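Local atomic coordinates of transcriptional regulator, TetR family (Legionella pneumophila subsp. pneumophila str. Philadelphia 1, PDB entry 3ON4), a protein that probably binds DNA through an N-terminal helix-turn-helix domain and regulates transcription as a two-subunit TetR-family protein. Residues A[16-20]-A[60-65]; A[23-29]-A[111-115]; A[65-70]-A[130-134]; A[162-167]-A[178-182]. All blocks are in the same frame, centred on the assembly; numbering follows the deposited sequence.

Interaction 1 (A[16-20]-A[60-65]); sequences LAVAE and AVISWH
The six-membered ring of W64 receives the CB of L16 over one face, 4.2 Å from CB to the ring centroid, which is CH-pi geometry with the methylene offset toward the rim. A17 CA approaches the same ring obliquely, 3.7 Å from W64 CZ3, and so does the carboxylate of E20, whose OE1 lies 3.6 Å from W64 CZ3. The carboxylate plane is only slightly inclined to the indole. Against H65 the same carboxylate stands almost perpendicular, the planes 88° apart, and its OE2 sits at the imidazole edge. H65 ND1 donates to E20 OE2 over 2.7 Å, nearly straight at 167°; the acceptor is close to the imidazole plane, but the donor comes from above the carboxylate plane. An extended E20 chain makes this reach possible, with CG anti to the backbone N. OE1 has its own partner in a salt bridge to K68, so both carboxylate oxygens are engaged, and K68 also forms a cation-pi pair with W64.

V61 packs against L16, A19 and E20. Its CG2 is 3.8 Å from both L16 CD2 and A19 CB, while CG1 leans on the backbone and CB of E20. L16 CD2 also touches A60 CB.

The axes of the two short segments cross at -94°, 9.8 Å apart, so helix 11-26 of the DNA-binding domain runs across helix 54-77, the long connector to the C-terminal domain in the TetR fold. Helix 33-40 packs on V18 and A19, helix 108-115 on V61 and H65, and helix 121-144 on I62 and S63.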
loop_
_atom_site.group_PDB
_atom_site.type_symbol
_atom_site.label_atom_id
_atom_site.label_comp_id
_atom_site.label_asym_id
_atom_site.label_seq_id
_atom_site.Cartn_x
_atom_site.Cartn_y
_atom_site.Cartn_z
ATOM N N LEU A 16 -14.977 -17.592 4.552
ATOM C CA LEU A 16 -13.614 -17.242 4.194
ATOM C C LEU A 16 -13.563 -16.514 2.836
ATOM O O LEU A 16 -12.892 -15.485 2.704
ATOM C CB LEU A 16 -12.724 -18.478 4.169
ATOM C CG LEU A 16 -12.380 -19.049 5.549
ATOM C CD1 LEU A 16 -11.834 -20.490 5.408
ATOM C CD2 LEU A 16 -11.399 -18.126 6.276
ATOM N N ALA A 17 -14.300 -17.030 1.861
ATOM C CA ALA A 17 -14.243 -16.450 0.504
ATOM C C ALA A 17 -14.786 -15.011 0.450
ATOM O O ALA A 17 -14.186 -14.129 -0.210
ATOM C CB ALA A 17 -14.949 -17.367 -0.512
ATOM N N VAL A 18 -15.892 -14.752 1.147
ATOM C CA VAL A 18 -16.450 -13.384 1.156
ATOM C C VAL A 18 -15.590 -12.467 2.019
ATOM O O VAL A 18 -15.361 -11.320 1.652
ATOM C CB VAL A 18 -17.918 -13.308 1.640
ATOM C CG1 VAL A 18 -18.538 -11.935 1.232
ATOM C CG2 VAL A 18 -18.715 -14.423 1.074
ATOM N N ALA A 19 -15.056 -12.976 3.137
ATOM C CA ALA A 19 -14.194 -12.158 3.999
ATOM C C ALA A 19 -12.959 -11.706 3.229
ATOM O O ALA A 19 -12.552 -10.522 3.269
ATOM C CB ALA A 19 -13.799 -12.932 5.289
ATOM N N GLU A 20 -12.376 -12.653 2.503
ATOM C CA GLU A 20 -11.236 -12.378 1.653
ATOM C C GLU A 20 -11.547 -11.236 0.665
ATOM O O GLU A 20 -10.758 -10.310 0.506
ATOM C CB GLU A 20 -10.838 -13.646 0.901
ATOM C CG GLU A 20 -9.585 -13.509 0.045
ATOM C CD GLU A 20 -9.322 -14.747 -0.830
ATOM O OE1 GLU A 20 -10.204 -15.149 -1.629
ATOM O OE2 GLU A 20 -8.210 -15.299 -0.736
ATOM N N ALA A 60 -7.241 -16.829 9.751
ATOM C CA ALA A 60 -7.648 -17.908 8.867
ATOM C C ALA A 60 -7.707 -17.459 7.381
ATOM O O ALA A 60 -7.285 -18.203 6.492
ATOM C CB ALA A 60 -9.016 -18.501 9.338
ATOM N N VAL A 61 -8.183 -16.241 7.118
ATOM C CA VAL A 61 -8.240 -15.709 5.757
ATOM C C VAL A 61 -6.818 -15.575 5.178
ATOM O O VAL A 61 -6.554 -16.005 4.058
ATOM C CB VAL A 61 -8.942 -14.324 5.706
ATOM C CG1 VAL A 61 -8.741 -13.662 4.323
ATOM C CG2 VAL A 61 -10.431 -14.483 6.026
ATOM N N ILE A 62 -5.895 -15.012 5.948
ATOM C CA ILE A 62 -4.543 -14.804 5.410
ATOM C C ILE A 62 -3.868 -16.159 5.213
ATOM O O ILE A 62 -3.215 -16.377 4.204
ATOM C CB ILE A 62 -3.645 -13.919 6.268
ATOM C CG1 ILE A 62 -4.261 -12.556 6.496
ATOM C CG2 ILE A 62 -2.271 -13.730 5.556
ATOM C CD1 ILE A 62 -3.667 -11.797 7.715
ATOM N N SER A 63 -4.044 -17.072 6.167
ATOM C CA SER A 63 -3.447 -18.391 6.064
ATOM C C SER A 63 -3.928 -19.155 4.805
ATOM O O SER A 63 -3.115 -19.726 4.063
ATOM C CB SER A 63 -3.706 -19.193 7.351
ATOM O OG SER A 63 -3.097 -20.469 7.294
ATOM N N TRP A 64 -5.249 -19.147 4.577
ATOM C CA TRP A 64 -5.847 -19.737 3.391
ATOM C C TRP A 64 -5.320 -19.109 2.091
ATOM O O TRP A 64 -4.915 -19.816 1.138
ATOM C CB TRP A 64 -7.343 -19.515 3.470
ATOM C CG TRP A 64 -8.141 -20.065 2.364
ATOM C CD1 TRP A 64 -8.082 -21.329 1.849
ATOM C CD2 TRP A 64 -9.183 -19.385 1.658
ATOM N NE1 TRP A 64 -9.009 -21.469 0.837
ATOM C CE2 TRP A 64 -9.707 -20.291 0.712
ATOM C CE3 TRP A 64 -9.721 -18.085 1.726
ATOM C CZ2 TRP A 64 -10.746 -19.942 -0.166
ATOM C CZ3 TRP A 64 -10.742 -17.743 0.858
ATOM C CH2 TRP A 64 -11.248 -18.666 -0.071
ATOM N N HIS A 65 -5.300 -17.777 2.065
ATOM C CA HIS A 65 -4.853 -17.049 0.886
ATOM C C HIS A 65 -3.398 -17.366 0.575
ATOM O O HIS A 65 -3.048 -17.541 -0.590
ATOM C CB HIS A 65 -4.996 -15.539 1.109
ATOM C CG HIS A 65 -4.708 -14.699 -0.103
ATOM N ND1 HIS A 65 -5.652 -14.442 -1.069
ATOM C CD2 HIS A 65 -3.612 -13.981 -0.453
ATOM C CE1 HIS A 65 -5.138 -13.639 -1.986
ATOM N NE2 HIS A 65 -3.904 -13.335 -1.630
#

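Interaction 2 (A[23-29]-A[111-115]); sequences IQKDGYN and MFASD. With NA (sodium ion), chain I.
Apolar packing brings I23 and Y28 against the ring of F112. The I23 CD1 methyl lies 3.8 Å from F112 CZ, and its CG2 also meets that end of the ring. Y28 CD1 comes to the F112 edge, 3.7 Å from CE1, with the ring planes at 47°, an oblique pair. The tyrosine is turned this way by a chi1 of -177°, CG opposite the backbone N.

Selenomethionine M111 makes the contact with backbone. Bent at chi2 and chi3, it brings its CE methyl to the end of helix 11-26, where I23 O, Q24 O and K25 O surround it, each 3.4 Å from M111 CE. After D26, G27 has positive phi and is the first residue to leave the helix.

This contact joins the N-terminal helix of the DNA-binding domain to helix 108-115 of the C-terminal domain, within a TetR-type all-helical fold and at the dimer interface.

Water-mediated hydrogen bonds link the two segments where no direct ones form. Water 1 accepts from Y28 N and donates to D115 OD2; water 2 accepts from N29 ND2 and donates to D115 OD1. N29 ND2 is also bonded to S118.

Metal coordination involves the same carboxylate: D115 OD1, which accepts from water 2, also binds the sodium ion. The ion is held by S114 OG and D115 OD1, each at 2.5 Å, by waters 3 and 4, and by S114 and D115 of the second subunit. S114 OG also donates to M111 O over 2.7 Å, a bond that helps orient the hydroxyl, while water 3 bridges the sodium ion to D115 OD2.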
loop_
_atom_site.group_PDB
_atom_site.type_symbol
_atom_site.label_atom_id
_atom_site.label_comp_id
_atom_site.label_asym_id
_atom_site.label_seq_id
_atom_site.Cartn_x
_atom_site.Cartn_y
_atom_site.Cartn_z
ATOM N N ILE A 23 -12.021 -7.830 2.505
ATOM C CA ILE A 23 -10.739 -7.299 2.973
ATOM C C ILE A 23 -9.974 -6.722 1.783
ATOM O O ILE A 23 -9.462 -5.579 1.853
ATOM C CB ILE A 23 -9.900 -8.349 3.738
ATOM C CG1 ILE A 23 -10.597 -8.698 5.069
ATOM C CG2 ILE A 23 -8.470 -7.808 3.971
ATOM C CD1 ILE A 23 -10.027 -9.990 5.749
ATOM N N GLN A 24 -9.942 -7.465 0.684
ATOM C CA GLN A 24 -9.290 -7.001 -0.533
ATOM C C GLN A 24 -9.904 -5.744 -1.140
ATOM O O GLN A 24 -9.217 -5.024 -1.856
ATOM C CB GLN A 24 -9.235 -8.088 -1.599
ATOM C CG GLN A 24 -8.312 -9.242 -1.256
ATOM C CD GLN A 24 -8.170 -10.178 -2.413
ATOM O OE1 GLN A 24 -8.915 -11.144 -2.528
ATOM N NE2 GLN A 24 -7.238 -9.870 -3.316
ATOM N N LYS A 25 -11.200 -5.511 -0.913
ATOM C CA LYS A 25 -11.868 -4.342 -1.485
ATOM C C LYS A 25 -11.716 -3.136 -0.549
ATOM O O LYS A 25 -11.334 -2.043 -0.973
ATOM C CB LYS A 25 -13.359 -4.617 -1.723
ATOM C CG LYS A 25 -13.633 -5.598 -2.871
ATOM C CD LYS A 25 -15.091 -5.958 -2.975
ATOM C CE LYS A 25 -15.338 -6.906 -4.127
ATOM N NZ LYS A 25 -16.796 -7.127 -4.359
ATOM N N ASP A 26 -11.995 -3.361 0.731
ATOM C CA ASP A 26 -12.221 -2.256 1.685
ATOM C C ASP A 26 -11.266 -2.203 2.847
ATOM O O ASP A 26 -11.097 -1.128 3.455
ATOM C CB ASP A 26 -13.625 -2.354 2.285
ATOM C CG ASP A 26 -14.723 -2.204 1.256
ATOM O OD1 ASP A 26 -14.514 -1.610 0.169
ATOM O OD2 ASP A 26 -15.835 -2.697 1.548
ATOM N N GLY A 27 -10.670 -3.343 3.191
ATOM C CA GLY A 27 -9.704 -3.415 4.283
ATOM C C GLY A 27 -10.315 -4.011 5.533
ATOM O O GLY A 27 -11.513 -3.903 5.745
ATOM N N TYR A 28 -9.470 -4.631 6.355
ATOM C CA TYR A 28 -9.885 -5.351 7.564
ATOM C C TYR A 28 -10.688 -4.519 8.546
ATOM O O TYR A 28 -11.587 -5.030 9.161
ATOM C CB TYR A 28 -8.636 -5.874 8.269
ATOM C CG TYR A 28 -8.873 -6.707 9.516
ATOM C CD1 TYR A 28 -9.243 -8.049 9.428
ATOM C CD2 TYR A 28 -8.716 -6.165 10.777
ATOM C CE1 TYR A 28 -9.448 -8.819 10.567
ATOM C CE2 TYR A 28 -8.924 -6.931 11.917
ATOM C CZ TYR A 28 -9.289 -8.267 11.796
ATOM O OH TYR A 28 -9.481 -9.010 12.934
ATOM N N ASN A 29 -10.339 -3.249 8.722
ATOM C CA ASN A 29 -11.046 -2.366 9.656
ATOM C C ASN A 29 -12.321 -1.719 9.060
ATOM O O ASN A 29 -12.940 -0.842 9.672
ATOM C CB ASN A 29 -10.099 -1.280 10.171
ATOM C CG ASN A 29 -8.967 -1.852 11.014
ATOM O OD1 ASN A 29 -9.194 -2.735 11.855
ATOM N ND2 ASN A 29 -7.748 -1.346 10.804
HETATM N N MSE A 111 -3.166 -5.061 1.718
HETATM C CA MSE A 111 -4.178 -4.508 2.602
HETATM C C MSE A 111 -3.799 -4.680 4.067
HETATM O O MSE A 111 -3.845 -3.705 4.877
HETATM C CB MSE A 111 -5.532 -5.135 2.310
HETATM C CG MSE A 111 -6.160 -4.619 1.023
HETATM SE SE MSE A 111 -6.424 -2.693 1.030
HETATM C CE MSE A 111 -8.304 -2.685 0.432
ATOM N N PHE A 112 -3.409 -5.894 4.437
ATOM C CA PHE A 112 -2.969 -6.117 5.832
ATOM C C PHE A 112 -1.700 -5.336 6.170
ATOM O O PHE A 112 -1.575 -4.809 7.274
ATOM C CB PHE A 112 -2.816 -7.586 6.118
ATOM C CG PHE A 112 -4.094 -8.285 6.397
ATOM C CD1 PHE A 112 -4.825 -7.987 7.541
ATOM C CD2 PHE A 112 -4.566 -9.289 5.551
ATOM C CE1 PHE A 112 -6.001 -8.662 7.813
ATOM C CE2 PHE A 112 -5.738 -9.929 5.831
ATOM C CZ PHE A 112 -6.437 -9.625 6.983
ATOM N N ALA A 113 -0.769 -5.218 5.223
ATOM C CA ALA A 113 0.405 -4.366 5.431
ATOM C C ALA A 113 0.027 -2.924 5.747
ATOM O O ALA A 113 0.624 -2.325 6.630
ATOM C CB ALA A 113 1.356 -4.408 4.233
ATOM N N SER A 114 -0.937 -2.360 5.022
ATOM C CA SER A 114 -1.369 -0.985 5.287
ATOM C C SER A 114 -1.973 -0.834 6.708
ATOM O O SER A 114 -1.752 0.184 7.383
ATOM C CB SER A 114 -2.356 -0.489 4.216
ATOM O OG SER A 114 -3.665 -1.049 4.371
ATOM N N ASP A 115 -2.717 -1.848 7.143
ATOM C CA ASP A 115 -3.419 -1.822 8.424
ATOM C C ASP A 115 -2.567 -2.334 9.593
ATOM O O ASP A 115 -3.042 -2.360 10.731
ATOM C CB ASP A 115 -4.675 -2.703 8.331
ATOM C CG ASP A 115 -5.653 -2.221 7.281
ATOM O OD1 ASP A 115 -5.737 -0.995 7.058
ATOM O OD2 ASP A 115 -6.319 -3.074 6.665
HETATM NA NA NA I . -5.608 0.353 4.987
HETATM O O HOH W 1 -6.666 -5.383 5.651
HETATM O O HOH W 2 -6.455 0.584 9.143
HETATM O O HOH W 3 -6.835 -1.522 4.168
HETATM O O HOH W 4 -4.843 2.144 6.260
#

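Interaction 3 (A[65-70]-A[130-134]); sequences HTDKIA and FFELI
F130, T66 and L133 bury the most surface here, and each meets the opposite helix differently. The F130 ring presents one side of its rim to segment 65-70. At that edge, near the ring plane, T66 OG1 lies 3.6 Å from F130 CD1 and I69 CG1 lies 4.0 Å from F130 CE1. H65 touches the same rim atom: F130 CE1 is 3.6 Å from H65 CD2 and close to the imidazole plane, but the two rings are inclined by 38° with centroids 5.7 Å apart, an oblique pair. F130 reaches across because its chi1 of 174° sets CG opposite the backbone N.

T66 divides its two branches. OG1 rests beside the F130 rim but is hydrogen-bonded to the carbonyl of I62 one turn back, so its polar need is met within its own helix; CG2 is directed to L133, 4.1 Å from CD1. Leucine and threonine pass one another in opposite directions. The same CD1 methyl of L133 is 3.9 Å from A70 CB, so this one methyl bridges residues a turn apart on helix 54-77.

Deeper in, I69 CG2 meets I134 CD1 at 3.6 Å. I134 also places CG1 over one face of F130, within its own segment, and contacts F91 of helix 84-98 and I160 of helix 149-173.

The axes of the short segments are nearly parallel, 8° apart in direction and 10.4 Å apart at closest approach, with no hydrogen bond between them. Side-by-side packing of long helices through apolar side chains is characteristic of the helical bundle that forms the C-terminal domain of TetR-family regulators.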
loop_
_atom_site.group_PDB
_atom_site.type_symbol
_atom_site.label_atom_id
_atom_site.label_comp_id
_atom_site.label_asym_id
_atom_site.label_seq_id
_atom_site.Cartn_x
_atom_site.Cartn_y
_atom_site.Cartn_z
ATOM N N HIS A 65 -5.300 -17.777 2.065
ATOM C CA HIS A 65 -4.853 -17.049 0.886
ATOM C C HIS A 65 -3.398 -17.366 0.575
ATOM O O HIS A 65 -3.048 -17.541 -0.590
ATOM C CB HIS A 65 -4.996 -15.539 1.109
ATOM C CG HIS A 65 -4.708 -14.699 -0.103
ATOM N ND1 HIS A 65 -5.652 -14.442 -1.069
ATOM C CD2 HIS A 65 -3.612 -13.981 -0.453
ATOM C CE1 HIS A 65 -5.138 -13.639 -1.986
ATOM N NE2 HIS A 65 -3.904 -13.335 -1.630
ATOM N N THR A 66 -2.554 -17.406 1.604
ATOM C CA THR A 66 -1.135 -17.748 1.425
ATOM C C THR A 66 -0.953 -19.161 0.850
ATOM O O THR A 66 -0.121 -19.378 -0.038
ATOM C CB THR A 66 -0.343 -17.614 2.731
ATOM O OG1 THR A 66 -0.496 -16.276 3.251
ATOM C CG2 THR A 66 1.161 -17.912 2.495
ATOM N N ASP A 67 -1.741 -20.111 1.346
ATOM C CA ASP A 67 -1.717 -21.465 0.828
ATOM C C ASP A 67 -2.103 -21.517 -0.653
ATOM O O ASP A 67 -1.511 -22.267 -1.420
ATOM C CB ASP A 67 -2.666 -22.363 1.624
ATOM C CG ASP A 67 -2.105 -22.764 2.981
ATOM O OD1 ASP A 67 -0.896 -22.559 3.247
ATOM O OD2 ASP A 67 -2.892 -23.314 3.784
ATOM N N LYS A 68 -3.118 -20.751 -1.030
ATOM C CA LYS A 68 -3.554 -20.663 -2.418
ATOM C C LYS A 68 -2.471 -20.075 -3.317
ATOM O O LYS A 68 -2.186 -20.634 -4.383
ATOM C CB LYS A 68 -4.819 -19.829 -2.565
ATOM C CG LYS A 68 -6.069 -20.520 -2.017
ATOM C CD LYS A 68 -7.344 -19.859 -2.509
ATOM C CE LYS A 68 -7.608 -18.513 -1.845
ATOM N NZ LYS A 68 -8.892 -17.928 -2.357
ATOM N N ILE A 69 -1.863 -18.977 -2.871
ATOM C CA ILE A 69 -0.772 -18.354 -3.621
ATOM C C ILE A 69 0.445 -19.276 -3.726
ATOM O O ILE A 69 1.080 -19.345 -4.785
ATOM C CB ILE A 69 -0.327 -17.030 -2.989
ATOM C CG1 ILE A 69 -1.460 -16.009 -3.038
ATOM C CG2 ILE A 69 0.842 -16.455 -3.749
ATOM C CD1 ILE A 69 -1.723 -15.461 -4.427
ATOM N N ALA A 70 0.785 -19.963 -2.631
ATOM C CA ALA A 70 1.870 -20.945 -2.649
ATOM C C ALA A 70 1.696 -22.004 -3.750
ATOM O O ALA A 70 2.673 -22.373 -4.412
ATOM C CB ALA A 70 2.028 -21.615 -1.279
ATOM N N PHE A 130 3.232 -14.237 4.551
ATOM C CA PHE A 130 2.819 -14.053 3.146
ATOM C C PHE A 130 3.923 -13.401 2.315
ATOM O O PHE A 130 4.322 -13.926 1.263
ATOM C CB PHE A 130 1.530 -13.227 3.079
ATOM C CG PHE A 130 1.077 -12.848 1.679
ATOM C CD1 PHE A 130 0.332 -13.721 0.914
ATOM C CD2 PHE A 130 1.404 -11.612 1.134
ATOM C CE1 PHE A 130 -0.102 -13.377 -0.358
ATOM C CE2 PHE A 130 0.987 -11.262 -0.158
ATOM C CZ PHE A 130 0.217 -12.141 -0.895
ATOM N N PHE A 131 4.443 -12.273 2.795
ATOM C CA PHE A 131 5.513 -11.597 2.070
ATOM C C PHE A 131 6.818 -12.396 2.027
ATOM O O PHE A 131 7.483 -12.435 0.993
ATOM C CB PHE A 131 5.705 -10.174 2.588
ATOM C CG PHE A 131 4.593 -9.261 2.142
ATOM C CD1 PHE A 131 4.457 -8.947 0.799
ATOM C CD2 PHE A 131 3.631 -8.804 3.036
ATOM C CE1 PHE A 131 3.403 -8.162 0.357
ATOM C CE2 PHE A 131 2.591 -8.014 2.599
ATOM C CZ PHE A 131 2.470 -7.697 1.262
ATOM N N GLU A 132 7.163 -13.033 3.141
ATOM C CA GLU A 132 8.349 -13.882 3.201
ATOM C C GLU A 132 8.268 -14.993 2.150
ATOM O O GLU A 132 9.255 -15.273 1.491
ATOM C CB GLU A 132 8.525 -14.461 4.623
ATOM C CG GLU A 132 9.034 -13.385 5.580
ATOM C CD GLU A 132 8.845 -13.711 7.051
ATOM O OE1 GLU A 132 8.524 -14.881 7.384
ATOM O OE2 GLU A 132 9.023 -12.767 7.873
ATOM N N LEU A 133 7.090 -15.586 1.968
ATOM C CA LEU A 133 6.903 -16.632 0.967
ATOM C C LEU A 133 7.092 -16.098 -0.456
ATOM O O LEU A 133 7.770 -16.720 -1.264
ATOM C CB LEU A 133 5.523 -17.249 1.089
ATOM C CG LEU A 133 5.276 -18.469 0.198
ATOM C CD1 LEU A 133 4.535 -19.569 0.975
ATOM C CD2 LEU A 133 4.521 -18.035 -1.028
ATOM N N ILE A 134 6.524 -14.926 -0.726
ATOM C CA ILE A 134 6.611 -14.313 -2.043
ATOM C C ILE A 134 8.046 -13.933 -2.370
ATOM O O ILE A 134 8.536 -14.242 -3.450
ATOM C CB ILE A 134 5.704 -13.060 -2.182
ATOM C CG1 ILE A 134 4.208 -13.406 -2.087
ATOM C CG2 ILE A 134 6.020 -12.287 -3.496
ATOM C CD1 ILE A 134 3.687 -14.265 -3.171
#

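Interaction 4 (A[162-167]-A[178-182]); sequences LVEGGL and FLEGV
V182 leads from its CB straight into helix 149-173. At CB it divides into two methyls: CG1 lies opposite the backbone N (chi1 -178°) and touches V163 CG2 at 3.8 Å, while CG2 drops onto the helix backbone, 3.6 Å from L162 O and 4.0 Å from L162 CG. L162 and V182 run past each other in opposite directions, L162 CG and CD2 lying against V182 CA.

G166 allows the close approach. Its CA is 4.4 Å from V182 CG2, in a place where a CB on G166 would clash with that methyl. The axes of the two short segments run antiparallel at 168° and only 8.6 Å apart, with G166 and F178 the closest pair by CA. This is a helical hairpin of helices 149-173 and 177-189, the last two of the C-terminal domain; in TetR-family proteins such a pair commonly contributes to the dimer interface, and here L162 and F178 both pack on S161 of the second subunit.

At the turn end of the hairpin, F178 CB lies 3.6 Å from G166 O. L179 CD2 meets L167 CD2 at 3.7 Å, their side chains crossing at about a right angle, and both pack against helix 84-98, L167 on I95 and L179 on L96.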
loop_
_atom_site.group_PDB
_atom_site.type_symbol
_atom_site.label_atom_id
_atom_site.label_comp_id
_atom_site.label_asym_id
_atom_site.label_seq_id
_atom_site.Cartn_x
_atom_site.Cartn_y
_atom_site.Cartn_z
ATOM N N LEU A 162 7.117 -2.858 -6.152
ATOM C CA LEU A 162 6.521 -2.236 -7.313
ATOM C C LEU A 162 5.131 -2.810 -7.568
ATOM O O LEU A 162 4.222 -2.072 -7.909
ATOM C CB LEU A 162 7.406 -2.418 -8.535
ATOM C CG LEU A 162 7.126 -1.634 -9.801
ATOM C CD1 LEU A 162 6.865 -0.127 -9.540
ATOM C CD2 LEU A 162 8.321 -1.810 -10.730
ATOM N N VAL A 163 4.983 -4.114 -7.396
ATOM C CA VAL A 163 3.691 -4.769 -7.558
ATOM C C VAL A 163 2.686 -4.164 -6.576
ATOM O O VAL A 163 1.575 -3.785 -6.972
ATOM C CB VAL A 163 3.791 -6.295 -7.351
ATOM C CG1 VAL A 163 2.388 -6.926 -7.109
ATOM C CG2 VAL A 163 4.525 -6.953 -8.522
ATOM N N GLU A 164 3.067 -4.059 -5.303
ATOM C CA GLU A 164 2.159 -3.543 -4.276
ATOM C C GLU A 164 1.783 -2.080 -4.555
ATOM O O GLU A 164 0.600 -1.707 -4.565
ATOM C CB GLU A 164 2.738 -3.718 -2.874
ATOM C CG GLU A 164 2.902 -5.186 -2.438
ATOM C CD GLU A 164 1.605 -5.944 -2.323
ATOM O OE1 GLU A 164 0.560 -5.320 -2.073
ATOM O OE2 GLU A 164 1.619 -7.193 -2.436
ATOM N N GLY A 165 2.779 -1.248 -4.806
ATOM C CA GLY A 165 2.528 0.168 -5.056
ATOM C C GLY A 165 1.763 0.405 -6.351
ATOM O O GLY A 165 0.894 1.285 -6.416
ATOM N N GLY A 166 2.091 -0.360 -7.388
ATOM C CA GLY A 166 1.386 -0.294 -8.668
ATOM C C GLY A 166 -0.089 -0.647 -8.564
ATOM O O GLY A 166 -0.962 0.050 -9.133
ATOM N N LEU A 167 -0.375 -1.708 -7.811
ATOM C CA LEU A 167 -1.782 -2.110 -7.579
ATOM C C LEU A 167 -2.509 -1.067 -6.770
ATOM O O LEU A 167 -3.637 -0.734 -7.062
ATOM C CB LEU A 167 -1.873 -3.467 -6.862
ATOM C CG LEU A 167 -1.571 -4.713 -7.661
ATOM C CD1 LEU A 167 -1.519 -5.960 -6.758
ATOM C CD2 LEU A 167 -2.632 -4.885 -8.764
ATOM N N PHE A 178 -0.180 2.218 -14.450
ATOM C CA PHE A 178 0.573 1.885 -13.232
ATOM C C PHE A 178 1.005 0.400 -13.241
ATOM O O PHE A 178 2.106 0.054 -12.783
ATOM C CB PHE A 178 -0.229 2.189 -11.961
ATOM C CG PHE A 178 -0.383 3.659 -11.658
ATOM C CD1 PHE A 178 0.619 4.354 -11.001
ATOM C CD2 PHE A 178 -1.554 4.341 -12.000
ATOM C CE1 PHE A 178 0.478 5.693 -10.706
ATOM C CE2 PHE A 178 -1.713 5.679 -11.695
ATOM C CZ PHE A 178 -0.692 6.362 -11.044
ATOM N N LEU A 179 0.142 -0.460 -13.768
ATOM C CA LEU A 179 0.415 -1.891 -13.842
ATOM C C LEU A 179 1.352 -2.200 -15.011
ATOM O O LEU A 179 2.185 -3.097 -14.925
ATOM C CB LEU A 179 -0.889 -2.671 -13.988
ATOM C CG LEU A 179 -1.906 -2.427 -12.866
ATOM C CD1 LEU A 179 -3.196 -3.169 -13.117
ATOM C CD2 LEU A 179 -1.324 -2.817 -11.535
ATOM N N GLU A 180 1.204 -1.452 -16.096
ATOM C CA GLU A 180 2.112 -1.598 -17.248
ATOM C C GLU A 180 3.540 -1.284 -16.820
ATOM O O GLU A 180 4.469 -1.923 -17.266
ATOM C CB GLU A 180 1.676 -0.701 -18.404
ATOM C CG GLU A 180 0.367 -1.142 -19.057
ATOM C CD GLU A 180 -0.122 -0.159 -20.113
ATOM O OE1 GLU A 180 0.531 0.881 -20.308
ATOM O OE2 GLU A 180 -1.162 -0.429 -20.751
ATOM N N GLY A 181 3.687 -0.305 -15.937
ATOM C CA GLY A 181 4.977 0.078 -15.369
ATOM C C GLY A 181 5.682 -1.032 -14.616
ATOM O O GLY A 181 6.913 -1.135 -14.664
ATOM N N VAL A 182 4.908 -1.853 -13.918
ATOM C CA VAL A 182 5.446 -3.009 -13.217
ATOM C C VAL A 182 5.992 -3.994 -14.249
ATOM O O VAL A 182 7.114 -4.495 -14.119
ATOM C CB VAL A 182 4.384 -3.730 -12.394
ATOM C CG1 VAL A 182 5.027 -4.912 -11.640
ATOM C CG2 VAL A 182 3.695 -2.749 -11.442
#

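Interactions 1 and 2 both use helix 11-26 and lie 12 Å apart between centres; they touch where V61 packs on I23 and I62 on F112. Interactions 1 and 3 follow each other along helix 54-77, share H65, and are joined by the salt bridge of E20 with K68. Interaction 2 alternates along the chain with interactions 1 and 3, and in it helix 108-115 packs back on helix 11-26. Interaction 4 comes last in the chain, its centre about 23 Å from that of interaction 1, and meets interaction 3 through F131 and E164. Interactions 2 and 4 both reach the second subunit, interaction 2 while also touching the N-terminal helix.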